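Local coordinates for protein L-lactate dehydrogenase (Trichomonas vaginalis, PDB 4UUL) that catalyses the NAD-dependent interconversion of lactate and pyruvate and probably also acts on malate, as a member of the lactate/malate dehydrogenase superfamily, at residues A98-S103 with G129-T134; S168-D173 with D210-D215; A192-A197 with D215-T220; A248-K253 with E263-G268. The protein carries 1 engineered substitution. All blocks are in the same frame, centred on the assembly; numbering follows the deposited sequence.

Contact 1 (A98-S103 with G129-T134)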
loop_
_atom_site.group_PDB
_atom_site.type_symbol
_atom_site.label_atom_id
_atom_site.label_comp_id
_atom_site.label_asym_id
_atom_site.label_seq_id
_atom_site.Cartn_x
_atom_site.Cartn_y
_atom_site.Cartn_z
ATOM N N ALA B 98 -22.512 -2.212 -24.243
ATOM C CA ALA B 98 -22.387 -3.365 -25.111
ATOM C C ALA B 98 -21.010 -3.410 -25.771
ATOM O O ALA B 98 -20.437 -4.469 -25.916
ATOM C CB ALA B 98 -23.521 -3.349 -26.143
ATOM N N ASP B 99 -20.497 -2.260 -26.191
ATOM C CA ASP B 99 -19.193 -2.223 -26.865
ATOM C C ASP B 99 -18.032 -2.447 -25.860
ATOM O O ASP B 99 -17.041 -3.068 -26.223
ATOM C CB ASP B 99 -19.016 -0.901 -27.584
ATOM C CG ASP B 99 -20.095 -0.648 -28.587
ATOM O OD1 ASP B 99 -20.171 -1.421 -29.595
ATOM O OD2 ASP B 99 -20.870 0.324 -28.350
ATOM N N LEU B 100 -18.222 -2.015 -24.622
ATOM C CA LEU B 100 -17.256 -2.284 -23.578
ATOM C C LEU B 100 -17.168 -3.799 -23.330
ATOM O O LEU B 100 -16.068 -4.365 -23.190
ATOM C CB LEU B 100 -17.677 -1.595 -22.292
ATOM C CG LEU B 100 -16.750 -1.884 -21.085
ATOM C CD1 LEU B 100 -15.372 -1.221 -21.272
ATOM C CD2 LEU B 100 -17.411 -1.410 -19.842
ATOM N N ILE B 101 -18.318 -4.463 -23.250
ATOM C CA ILE B 101 -18.345 -5.898 -23.079
ATOM C C ILE B 101 -17.670 -6.546 -24.272
ATOM O O ILE B 101 -16.853 -7.453 -24.102
ATOM C CB ILE B 101 -19.779 -6.390 -22.914
ATOM C CG1 ILE B 101 -20.384 -5.893 -21.605
ATOM C CG2 ILE B 101 -19.849 -7.879 -23.047
ATOM C CD1 ILE B 101 -21.903 -5.885 -21.643
ATOM N N SER B 102 -18.013 -6.093 -25.477
ATOM C CA SER B 102 -17.466 -6.689 -26.692
ATOM C C SER B 102 -15.952 -6.568 -26.792
ATOM O O SER B 102 -15.269 -7.540 -27.052
ATOM C CB SER B 102 -18.060 -6.022 -27.912
ATOM O OG SER B 102 -19.420 -6.342 -27.994
ATOM N N SER B 103 -15.413 -5.393 -26.503
ATOM C CA SER B 103 -13.986 -5.223 -26.677
ATOM C C SER B 103 -13.246 -6.118 -25.670
ATOM O O SER B 103 -12.184 -6.699 -25.942
ATOM C CB SER B 103 -13.616 -3.743 -26.525
ATOM O OG SER B 103 -13.830 -3.339 -25.169
ATOM N N GLY B 129 -10.707 -6.296 -13.539
ATOM C CA GLY B 129 -10.978 -5.377 -14.650
ATOM C C GLY B 129 -12.416 -5.491 -15.139
ATOM O O GLY B 129 -12.959 -6.567 -15.270
ATOM N N ASN B 130 -12.993 -4.342 -15.409
ATOM C CA ASN B 130 -14.374 -4.333 -15.798
ATOM C C ASN B 130 -14.606 -4.594 -17.284
ATOM O O ASN B 130 -13.749 -4.351 -18.136
ATOM C CB ASN B 130 -15.077 -3.078 -15.318
ATOM C CG ASN B 130 -15.582 -3.214 -13.867
ATOM O OD1 ASN B 130 -16.130 -4.273 -13.415
ATOM N ND2 ASN B 130 -15.381 -2.146 -13.124
ATOM N N PRO B 131 -15.788 -5.157 -17.613
ATOM C CA PRO B 131 -16.880 -5.591 -16.741
ATOM C C PRO B 131 -16.568 -6.960 -16.115
ATOM O O PRO B 131 -16.427 -7.941 -16.834
ATOM C CB PRO B 131 -18.079 -5.666 -17.710
ATOM C CG PRO B 131 -17.463 -5.992 -19.059
ATOM C CD PRO B 131 -16.101 -5.381 -19.054
ATOM N N ASP B 132 -16.321 -6.999 -14.813
ATOM C CA ASP B 132 -15.645 -8.122 -14.204
ATOM C C ASP B 132 -16.444 -9.430 -14.242
ATOM O O ASP B 132 -15.880 -10.472 -14.562
ATOM C CB ASP B 132 -15.091 -7.809 -12.804
ATOM C CG ASP B 132 -16.120 -7.395 -11.812
ATOM O OD1 ASP B 132 -17.276 -7.059 -12.198
ATOM O OD2 ASP B 132 -15.759 -7.359 -10.637
ATOM N N ASN B 133 -17.747 -9.440 -13.919
ATOM C CA ASN B 133 -18.452 -10.695 -13.951
ATOM C C ASN B 133 -18.412 -11.329 -15.332
ATOM O O ASN B 133 -18.222 -12.545 -15.469
ATOM C CB ASN B 133 -19.945 -10.531 -13.593
ATOM C CG ASN B 133 -20.206 -9.933 -12.231
ATOM O OD1 ASN B 133 -19.765 -8.807 -11.929
ATOM N ND2 ASN B 133 -21.002 -10.637 -11.424
ATOM N N THR B 134 -18.645 -10.524 -16.355
ATOM C CA THR B 134 -18.686 -11.061 -17.714
ATOM C C THR B 134 -17.284 -11.415 -18.224
ATOM O O THR B 134 -17.113 -12.486 -18.814
ATOM C CB THR B 134 -19.404 -10.145 -18.654
ATOM O OG1 THR B 134 -20.756 -10.095 -18.197
ATOM C CG2 THR B 134 -19.360 -10.626 -20.101
#

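Contact 2 (S168-D173 with D210-D215)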
loop_
_atom_site.group_PDB
_atom_site.type_symbol
_atom_site.label_atom_id
_atom_site.label_comp_id
_atom_site.label_asym_id
_atom_site.label_seq_id
_atom_site.Cartn_x
_atom_site.Cartn_y
_atom_site.Cartn_z
ATOM N N SER B 168 -21.851 4.635 9.169
ATOM C CA SER B 168 -21.854 6.069 9.419
ATOM C C SER B 168 -23.281 6.570 9.615
ATOM O O SER B 168 -23.526 7.389 10.479
ATOM C CB SER B 168 -21.101 6.861 8.336
ATOM O OG SER B 168 -21.715 6.829 7.058
ATOM N N LYS B 169 -24.225 6.056 8.834
ATOM C CA LYS B 169 -25.601 6.504 8.908
ATOM C C LYS B 169 -26.190 6.176 10.283
ATOM O O LYS B 169 -26.916 6.979 10.871
ATOM C CB LYS B 169 -26.421 5.862 7.777
ATOM C CG LYS B 169 -27.914 6.253 7.770
ATOM C CD LYS B 169 -28.113 7.677 7.295
ATOM C CE LYS B 169 -29.583 8.027 7.285
ATOM N NZ LYS B 169 -29.821 9.364 6.691
ATOM N N LEU B 170 -25.805 5.018 10.813
ATOM C CA LEU B 170 -26.297 4.548 12.105
ATOM C C LEU B 170 -25.486 5.024 13.318
ATOM O O LEU B 170 -25.886 4.781 14.447
ATOM C CB LEU B 170 -26.281 3.022 12.091
ATOM C CG LEU B 170 -27.238 2.322 11.103
ATOM C CD1 LEU B 170 -26.801 0.874 10.938
ATOM C CD2 LEU B 170 -28.690 2.401 11.558
ATOM N N GLY B 171 -24.338 5.643 13.083
ATOM C CA GLY B 171 -23.474 6.113 14.151
ATOM C C GLY B 171 -22.862 4.985 14.966
ATOM O O GLY B 171 -22.750 5.060 16.187
ATOM N N VAL B 172 -22.442 3.932 14.279
ATOM C CA VAL B 172 -21.727 2.815 14.900
ATOM C C VAL B 172 -20.450 2.564 14.103
ATOM O O VAL B 172 -20.270 3.155 13.047
ATOM C CB VAL B 172 -22.608 1.542 14.998
ATOM C CG1 VAL B 172 -23.868 1.831 15.853
ATOM C CG2 VAL B 172 -22.978 0.986 13.607
ATOM N N ASP B 173 -19.592 1.685 14.627
ATOM C CA ASP B 173 -18.392 1.217 13.938
ATOM C C ASP B 173 -18.773 0.175 12.907
ATOM O O ASP B 173 -19.807 -0.494 13.029
ATOM C CB ASP B 173 -17.446 0.543 14.930
ATOM C CG ASP B 173 -16.741 1.528 15.834
ATOM O OD1 ASP B 173 -17.067 2.735 15.805
ATOM O OD2 ASP B 173 -15.853 1.071 16.572
ATOM N N ASP B 210 -35.342 -1.891 9.860
ATOM C CA ASP B 210 -36.377 -1.575 10.851
ATOM C C ASP B 210 -36.121 -0.238 11.507
ATOM O O ASP B 210 -36.989 0.270 12.201
ATOM C CB ASP B 210 -36.444 -2.646 11.931
ATOM C CG ASP B 210 -37.023 -3.961 11.434
ATOM O OD1 ASP B 210 -37.587 -3.996 10.319
ATOM O OD2 ASP B 210 -36.907 -4.965 12.169
ATOM N N VAL B 211 -34.915 0.299 11.326
ATOM C CA VAL B 211 -34.515 1.547 11.942
ATOM C C VAL B 211 -34.389 2.659 10.919
ATOM O O VAL B 211 -34.845 3.748 11.147
ATOM C CB VAL B 211 -33.218 1.373 12.732
ATOM C CG1 VAL B 211 -32.721 2.708 13.256
ATOM C CG2 VAL B 211 -33.441 0.409 13.887
ATOM N N LEU B 212 -33.736 2.388 9.795
ATOM C CA LEU B 212 -33.577 3.394 8.754
ATOM C C LEU B 212 -34.846 3.583 7.916
ATOM O O LEU B 212 -35.624 2.634 7.699
ATOM C CB LEU B 212 -32.366 3.075 7.861
ATOM C CG LEU B 212 -31.056 3.140 8.641
ATOM C CD1 LEU B 212 -29.901 2.837 7.714
ATOM C CD2 LEU B 212 -30.846 4.499 9.333
ATOM N N ASP B 213 -35.044 4.815 7.450
ATOM C CA ASP B 213 -36.173 5.180 6.590
ATOM C C ASP B 213 -36.146 4.414 5.263
ATOM O O ASP B 213 -35.098 4.211 4.658
ATOM C CB ASP B 213 -36.104 6.672 6.254
ATOM C CG ASP B 213 -36.578 7.556 7.387
ATOM O OD1 ASP B 213 -36.919 7.029 8.472
ATOM O OD2 ASP B 213 -36.597 8.789 7.191
ATOM N N HIS B 214 -37.330 4.037 4.802
ATOM C CA HIS B 214 -37.500 3.330 3.558
ATOM C C HIS B 214 -36.871 4.091 2.408
ATOM O O HIS B 214 -36.265 3.481 1.521
ATOM C CB HIS B 214 -38.998 3.128 3.306
ATOM C CG HIS B 214 -39.306 2.614 1.941
ATOM N ND1 HIS B 214 -39.458 3.445 0.850
ATOM C CD2 HIS B 214 -39.479 1.353 1.482
ATOM C CE1 HIS B 214 -39.692 2.717 -0.224
ATOM N NE2 HIS B 214 -39.710 1.445 0.132
ATOM N N ASP B 215 -37.011 5.412 2.404
ATOM C CA ASP B 215 -36.498 6.211 1.288
ATOM C C ASP B 215 -34.975 6.216 1.247
ATOM O O ASP B 215 -34.380 6.270 0.177
ATOM C CB ASP B 215 -37.002 7.654 1.370
ATOM C CG ASP B 215 -38.518 7.760 1.159
ATOM O OD1 ASP B 215 -39.102 6.833 0.557
ATOM O OD2 ASP B 215 -39.106 8.774 1.595
#

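Contact 3 (A192-A197 with D215-T220)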
loop_
_atom_site.group_PDB
_atom_site.type_symbol
_atom_site.label_atom_id
_atom_site.label_comp_id
_atom_site.label_asym_id
_atom_site.label_seq_id
_atom_site.Cartn_x
_atom_site.Cartn_y
_atom_site.Cartn_z
ATOM N N ALA B 192 -27.456 -3.881 -3.810
ATOM C CA ALA B 192 -26.854 -3.569 -2.501
ATOM C C ALA B 192 -27.975 -3.836 -1.476
ATOM O O ALA B 192 -28.872 -3.007 -1.247
ATOM C CB ALA B 192 -26.360 -2.122 -2.480
ATOM N N ASP B 193 -27.939 -5.018 -0.914
ATOM C CA ASP B 193 -29.006 -5.551 -0.084
ATOM C C ASP B 193 -28.765 -5.287 1.396
ATOM O O ASP B 193 -27.741 -5.730 1.964
ATOM C CB ASP B 193 -29.058 -7.054 -0.324
ATOM C CG ASP B 193 -30.096 -7.796 0.521
ATOM O OD1 ASP B 193 -31.083 -7.180 0.954
ATOM O OD2 ASP B 193 -29.899 -9.023 0.704
ATOM N N LEU B 194 -29.667 -4.535 1.999
ATOM C CA LEU B 194 -29.686 -4.278 3.416
ATOM C C LEU B 194 -30.730 -5.076 4.145
ATOM O O LEU B 194 -30.884 -4.885 5.357
ATOM C CB LEU B 194 -29.900 -2.788 3.679
ATOM C CG LEU B 194 -28.834 -1.854 3.112
ATOM C CD1 LEU B 194 -29.090 -0.387 3.521
ATOM C CD2 LEU B 194 -27.381 -2.306 3.441
ATOM N N THR B 195 -31.497 -5.902 3.445
ATOM C CA THR B 195 -32.653 -6.581 4.078
ATOM C C THR B 195 -32.302 -7.686 5.066
ATOM O O THR B 195 -33.167 -8.088 5.841
ATOM C CB THR B 195 -33.657 -7.111 3.056
ATOM O OG1 THR B 195 -33.093 -8.197 2.351
ATOM C CG2 THR B 195 -34.074 -6.036 2.097
ATOM N N GLN B 196 -31.052 -8.167 5.047
ATOM C CA GLN B 196 -30.585 -9.129 6.039
ATOM C C GLN B 196 -29.879 -8.440 7.195
ATOM O O GLN B 196 -29.663 -9.048 8.236
ATOM C CB GLN B 196 -29.557 -10.096 5.472
ATOM C CG GLN B 196 -29.669 -10.410 3.981
ATOM C CD GLN B 196 -30.911 -11.195 3.609
ATOM O OE1 GLN B 196 -31.507 -11.957 4.429
ATOM N NE2 GLN B 196 -31.276 -11.087 2.345
ATOM N N ALA B 197 -29.516 -7.178 7.020
ATOM C CA ALA B 197 -28.481 -6.601 7.860
ATOM C C ALA B 197 -28.962 -6.268 9.267
ATOM O O ALA B 197 -30.108 -5.828 9.487
ATOM C CB ALA B 197 -27.931 -5.358 7.210
ATOM N N ASP B 215 -37.011 5.412 2.404
ATOM C CA ASP B 215 -36.498 6.211 1.288
ATOM C C ASP B 215 -34.975 6.216 1.247
ATOM O O ASP B 215 -34.380 6.270 0.177
ATOM C CB ASP B 215 -37.002 7.654 1.370
ATOM C CG ASP B 215 -38.518 7.760 1.159
ATOM O OD1 ASP B 215 -39.102 6.833 0.557
ATOM O OD2 ASP B 215 -39.106 8.774 1.595
ATOM N N TYR B 216 -34.357 6.163 2.418
ATOM C CA TYR B 216 -32.934 5.955 2.506
ATOM C C TYR B 216 -32.546 4.581 1.971
ATOM O O TYR B 216 -31.751 4.454 1.034
ATOM C CB TYR B 216 -32.430 6.133 3.944
ATOM C CG TYR B 216 -30.945 5.840 4.014
ATOM C CD1 TYR B 216 -30.017 6.809 3.658
ATOM C CD2 TYR B 216 -30.478 4.577 4.359
ATOM C CE1 TYR B 216 -28.641 6.520 3.671
ATOM C CE2 TYR B 216 -29.134 4.276 4.380
ATOM C CZ TYR B 216 -28.210 5.253 4.031
ATOM O OH TYR B 216 -26.868 4.914 4.056
ATOM N N VAL B 217 -33.096 3.535 2.577
ATOM C CA VAL B 217 -32.693 2.164 2.235
ATOM C C VAL B 217 -32.867 1.848 0.769
ATOM O O VAL B 217 -31.947 1.299 0.143
ATOM C CB VAL B 217 -33.473 1.125 3.083
ATOM C CG1 VAL B 217 -33.180 -0.278 2.625
ATOM C CG2 VAL B 217 -33.165 1.326 4.574
ATOM N N PHE B 218 -34.034 2.173 0.216
ATOM C CA PHE B 218 -34.405 1.683 -1.105
ATOM C C PHE B 218 -34.340 2.745 -2.195
ATOM O O PHE B 218 -34.841 2.534 -3.301
ATOM C CB PHE B 218 -35.807 1.065 -1.049
ATOM C CG PHE B 218 -35.885 -0.134 -0.157
ATOM C CD1 PHE B 218 -35.332 -1.367 -0.563
ATOM C CD2 PHE B 218 -36.495 -0.033 1.092
ATOM C CE1 PHE B 218 -35.397 -2.471 0.287
ATOM C CE2 PHE B 218 -36.547 -1.123 1.951
ATOM C CZ PHE B 218 -36.011 -2.340 1.562
ATOM N N ASP B 219 -33.711 3.874 -1.903
ATOM C CA ASP B 219 -33.407 4.835 -2.944
ATOM C C ASP B 219 -32.066 5.561 -2.745
ATOM O O ASP B 219 -31.121 5.371 -3.527
ATOM C CB ASP B 219 -34.526 5.851 -3.070
ATOM C CG ASP B 219 -34.361 6.704 -4.292
ATOM O OD1 ASP B 219 -34.626 6.188 -5.403
ATOM O OD2 ASP B 219 -33.921 7.868 -4.152
ATOM N N THR B 220 -31.972 6.383 -1.705
ATOM C CA THR B 220 -30.768 7.171 -1.460
ATOM C C THR B 220 -29.508 6.311 -1.328
ATOM O O THR B 220 -28.450 6.654 -1.887
ATOM C CB THR B 220 -30.875 7.951 -0.150
ATOM O OG1 THR B 220 -32.036 8.782 -0.178
ATOM C CG2 THR B 220 -29.620 8.806 0.069
HETATM O O HOH W 1 -31.095 -1.280 -0.544
#

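Contact 4 (A248-K253 with E263-G268)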
loop_
_atom_site.group_PDB
_atom_site.type_symbol
_atom_site.label_atom_id
_atom_site.label_comp_id
_atom_site.label_asym_id
_atom_site.label_seq_id
_atom_site.Cartn_x
_atom_site.Cartn_y
_atom_site.Cartn_z
ATOM N N ALA B 248 -9.240 -6.341 -3.137
ATOM C CA ALA B 248 -8.670 -7.448 -3.876
ATOM C C ALA B 248 -7.853 -8.385 -3.002
ATOM O O ALA B 248 -7.983 -9.614 -3.071
ATOM C CB ALA B 248 -7.875 -6.971 -5.055
ATOM N N ILE B 249 -6.957 -7.818 -2.230
ATOM C CA ILE B 249 -6.170 -8.604 -1.286
ATOM C C ILE B 249 -7.066 -9.312 -0.300
ATOM O O ILE B 249 -6.890 -10.503 -0.046
ATOM C CB ILE B 249 -5.117 -7.743 -0.577
ATOM C CG1 ILE B 249 -4.064 -7.317 -1.619
ATOM C CG2 ILE B 249 -4.457 -8.480 0.615
ATOM C CD1 ILE B 249 -3.121 -6.297 -1.110
ATOM N N GLN B 250 -8.042 -8.590 0.234
ATOM C CA GLN B 250 -8.984 -9.149 1.194
ATOM C C GLN B 250 -9.715 -10.386 0.612
ATOM O O GLN B 250 -9.804 -11.450 1.229
ATOM C CB GLN B 250 -9.997 -8.073 1.564
ATOM C CG GLN B 250 -11.051 -8.519 2.555
ATOM C CD GLN B 250 -11.847 -7.368 3.089
ATOM O OE1 GLN B 250 -11.885 -6.265 2.496
ATOM N NE2 GLN B 250 -12.503 -7.586 4.208
ATOM N N HIS B 251 -10.177 -10.270 -0.622
ATOM C CA HIS B 251 -10.844 -11.375 -1.291
ATOM C C HIS B 251 -9.887 -12.523 -1.502
ATOM O O HIS B 251 -10.195 -13.674 -1.165
ATOM C CB HIS B 251 -11.385 -10.863 -2.641
ATOM C CG HIS B 251 -12.063 -11.884 -3.504
ATOM N ND1 HIS B 251 -13.302 -11.691 -4.068
ATOM C CD2 HIS B 251 -11.609 -13.070 -4.011
ATOM C CE1 HIS B 251 -13.604 -12.707 -4.833
ATOM N NE2 HIS B 251 -12.590 -13.558 -4.838
ATOM N N MET B 252 -8.712 -12.253 -2.076
ATOM C CA MET B 252 -7.775 -13.336 -2.351
ATOM C C MET B 252 -7.316 -14.030 -1.061
ATOM O O MET B 252 -7.204 -15.255 -1.038
ATOM C CB MET B 252 -6.594 -12.845 -3.163
ATOM C CG MET B 252 -5.694 -13.994 -3.659
ATOM S SD MET B 252 -6.446 -15.029 -4.924
ATOM C CE MET B 252 -6.131 -14.003 -6.383
ATOM N N LYS B 253 -7.033 -13.274 -0.007
ATOM C CA LYS B 253 -6.591 -13.884 1.227
ATOM C C LYS B 253 -7.667 -14.797 1.815
ATOM O O LYS B 253 -7.371 -15.902 2.296
ATOM C CB LYS B 253 -6.185 -12.771 2.207
ATOM C CG LYS B 253 -5.439 -13.288 3.433
ATOM C CD LYS B 253 -5.059 -12.159 4.349
ATOM C CE LYS B 253 -4.236 -12.646 5.512
ATOM N NZ LYS B 253 -3.663 -11.470 6.227
ATOM N N GLU B 263 -18.094 -14.318 9.329
ATOM C CA GLU B 263 -17.774 -13.437 8.225
ATOM C C GLU B 263 -18.486 -13.832 6.925
ATOM O O GLU B 263 -18.526 -15.001 6.574
ATOM C CB GLU B 263 -16.277 -13.435 7.989
ATOM C CG GLU B 263 -15.797 -12.405 6.978
ATOM C CD GLU B 263 -14.278 -12.321 6.903
ATOM O OE1 GLU B 263 -13.601 -13.373 7.037
ATOM O OE2 GLU B 263 -13.774 -11.186 6.789
ATOM N N VAL B 264 -19.070 -12.838 6.271
ATOM C CA VAL B 264 -19.797 -13.014 5.038
ATOM C C VAL B 264 -19.214 -12.038 4.027
ATOM O O VAL B 264 -19.319 -10.802 4.198
ATOM C CB VAL B 264 -21.305 -12.765 5.217
ATOM C CG1 VAL B 264 -22.021 -12.867 3.884
ATOM C CG2 VAL B 264 -21.876 -13.808 6.194
ATOM N N LEU B 265 -18.558 -12.591 2.993
ATOM C CA LEU B 265 -17.948 -11.767 1.954
ATOM C C LEU B 265 -18.673 -11.941 0.625
ATOM O O LEU B 265 -18.835 -13.070 0.141
ATOM C CB LEU B 265 -16.492 -12.161 1.734
ATOM C CG LEU B 265 -15.553 -12.021 2.958
ATOM C CD1 LEU B 265 -14.138 -12.302 2.562
ATOM C CD2 LEU B 265 -15.682 -10.689 3.658
ATOM N N SER B 266 -19.098 -10.838 0.051
ATOM C CA SER B 266 -19.688 -10.888 -1.280
ATOM C C SER B 266 -18.561 -11.212 -2.259
ATOM O O SER B 266 -17.500 -10.598 -2.213
ATOM C CB SER B 266 -20.283 -9.528 -1.610
ATOM O OG SER B 266 -21.324 -9.154 -0.700
ATOM N N MET B 267 -18.816 -12.210 -3.096
ATOM C CA MET B 267 -17.879 -12.633 -4.096
ATOM C C MET B 267 -18.631 -13.044 -5.374
ATOM O O MET B 267 -19.637 -13.748 -5.292
ATOM C CB MET B 267 -17.084 -13.856 -3.606
ATOM C CG MET B 267 -16.245 -13.597 -2.387
ATOM S SD MET B 267 -15.404 -15.108 -1.817
ATOM C CE MET B 267 -13.987 -14.446 -1.078
ATOM N N GLY B 268 -18.124 -12.638 -6.545
ATOM C CA GLY B 268 -18.658 -13.122 -7.805
ATOM C C GLY B 268 -18.121 -14.498 -8.054
ATOM O O GLY B 268 -16.909 -14.684 -8.121
HETATM O O HOH W 2 -11.648 -10.145 5.528
HETATM O O HOH W 3 -15.384 -9.913 -3.800
#

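Contact 1 (A98-S103 with G129-T134)
Pro131 lays its ring against two side chains of helix 97-118. Its CG meets CG1 of Ile101 at 3.9 Å. Its CD sits 4.1 Å from CG of Leu100, whose side chain runs past the ring in the opposite direction. Ile101 divides its branches between two residues. With CG1 beside the backbone N (chi1 -67°), that branch goes to the proline, while CG2 lies 4.1 Å from CG2 of Thr134. Thr134 offers only its methyl here; its hydroxyl is hydrogen-bonded to Glu323 of helix 307-337. Leu100 also touches the engineered Arg91.

The peptide before Pro131 is cis, and Pro131 holds the N-cap position of helix 132-141. Just ahead of it, Asn130 OD1 accepts from the backbone N of Asp132 at 3.1 Å, in the carbonyl plane and on a lone pair. This Asx turn ties the helix start to the loop. Asp132 OD1 in turn bonds His186, the predicted proton acceptor. Asn130 and Asp132 have both been seen to bind NADH in this protein, though none is bound here. The contact thus backs the cofactor loop that follows strand 124-127, as expected of a dinucleotide-binding Rossmann domain.

Contact 2 (S168-D173 with D210-D215)
The backbones come within 8.1 Å of each other between CA of Leu170 and CA of Leu212. Helix 156-170 ends in a Schellman motif here. Gly171 leaves the helix with a positive phi of 67°, and its N bonds back to Ser168 O at 3.2 Å. The facing segment is a connector within the same alpha/beta C-terminal domain. It leaves the short, weakly bonded helix 208-211, runs extended through Leu212 and Asp213, and enters helix 214-236 with Asp213 at the N-cap position.

Leu212 buries the largest share of the surface. It points at the end of helix 156-170 and drives its branched tip between Lys169 and Leu170. Its CD2 lies 3.7 Å from CD2 of Leu170. The same methyl is 3.8 Å from CG of Lys169, and Leu212 CD1 is also close to that CG. Leu170 touches with one methyl, CD2, which reaches more distantly to CG1 of Val211. Leu170 and Val211 both rest on Phe199 of strand 198-201, so the apolar patch continues into the antiparallel sheet.

Lys169 serves the contact with its aliphatic stem. CG stands anti to the backbone N (chi1 179°), and a bend at chi2 leads the rest of the exposed chain past Tyr216 of helix 214-236. The ammonium ends near an opposite charge without meeting it: Lys169 NZ and Asp213 OD2 are 6.8 Å apart.

Contact 3 (A192-A197 with D215-T220)
Leu194 and Val217 form the buried centre of this contact, where the turn after edge strand 191-193 packs on helix 214-236 of the alpha/beta C-terminal domain. The helix carries a wider pi-type turn at 216-220, with Thr220 N bonded to Asp215 O at 3.1 Å. Leu194 CD1 approaches CG1 of Val217 to 4.2 Å, their side chains running at a slant to each other. That same Val217 methyl stands over the centre of the Phe218 ring, 3.5 Å above its plane, so it is held between leucine and phenylalanine.

The outer side is thinner. Phe218 is partly exposed, and it meets the strand turn through its edge alone: Thr195 CG2 lies near the ring plane, 4.2 Å from CZ. Trp308 packs edge-to-face with this phenylalanine. Asp215 and Asp219 lie further out on the exposed side of the helix, and Asp219 pairs with Lys223.

Asp193 shapes the turn itself. Its OD1 takes two hydrogen bonds from Thr195, one from OG1 through the syn lone pair and one from N, met from above the carboxylate plane; the latter closes an Asx turn. OD2 accepts a nearly straight bond from Gln196 NE2 (171°) and another from Trp183.

Polar backbone atoms are joined by one water, which donates to Ala192 O at 2.9 Å and to Val217 O at 2.8 Å.

Contact 4 (A248-K253 with E263-G268)
Met267 covers one face of the His251 imidazole. Its CG is turned beside the backbone N (chi1 -62°), and the chain then runs extended, which carries the terminal methyl onto the ring. CE lies 3.9 Å from the centroid of the His251 ring and 4° off its normal, a CH-pi contact placed centrally. SD follows over the same face at 4.5 Å from that centroid, a sulfur-aromatic contact. Nearer the strand backbone, Met267 CG touches CE1 of His251 at 3.7 Å. The imidazole reaches this place because its CG stands anti to the backbone N of His251 (chi1 178°).

Both ring nitrogens have partners. ND1 of His251 is 2.8 Å from a water in the ring plane, and that water donates to Ser266 O at 2.7 Å. NE2 bonds Ser152 OG. Together they should fix the rotation of the ring.

Gln250, one residue earlier on helix 242-257, is stretched out toward the strand. Its NE2 donates to a second water at 3.0 Å, which passes a bond to Glu263 OE2 at 2.7 Å. The same amide end flanks CD2 of Leu265, while OE1 accepts from Lys246 and Asn160.

Helix 242-257 and segment 263-268 are therefore joined by dispersion over the ring and by two single-water bridges. His251 also touches Leu154, seen to bind NADH when the cofactor is present, so the chemistry implies a firmly oriented imidazole beside the cofactor site.

Contact 1 lies in the NAD-binding domain; contacts 2, 3 and 4 lie in the C-terminal domain. The centre of contact 4 lies nearest the centre of the chain, about 8 Å away, and its nearest atoms come within about 5 Å of contact 1. Contact 1 contains cofactor-binding residues; contact 4 only adjoins one. Contact 1 is purely apolar across its interface, whereas contact 4 adds an aromatic face and two bridging waters. Contacts 2 and 3 are far from the annotated sites. They share Asp215 and helix 214-236, and they touch where Leu212 CB meets Val217 CG2 at 3.8 Å. Contact 2 is the more exposed and wholly aliphatic; contact 3 is buried and includes a water bridge.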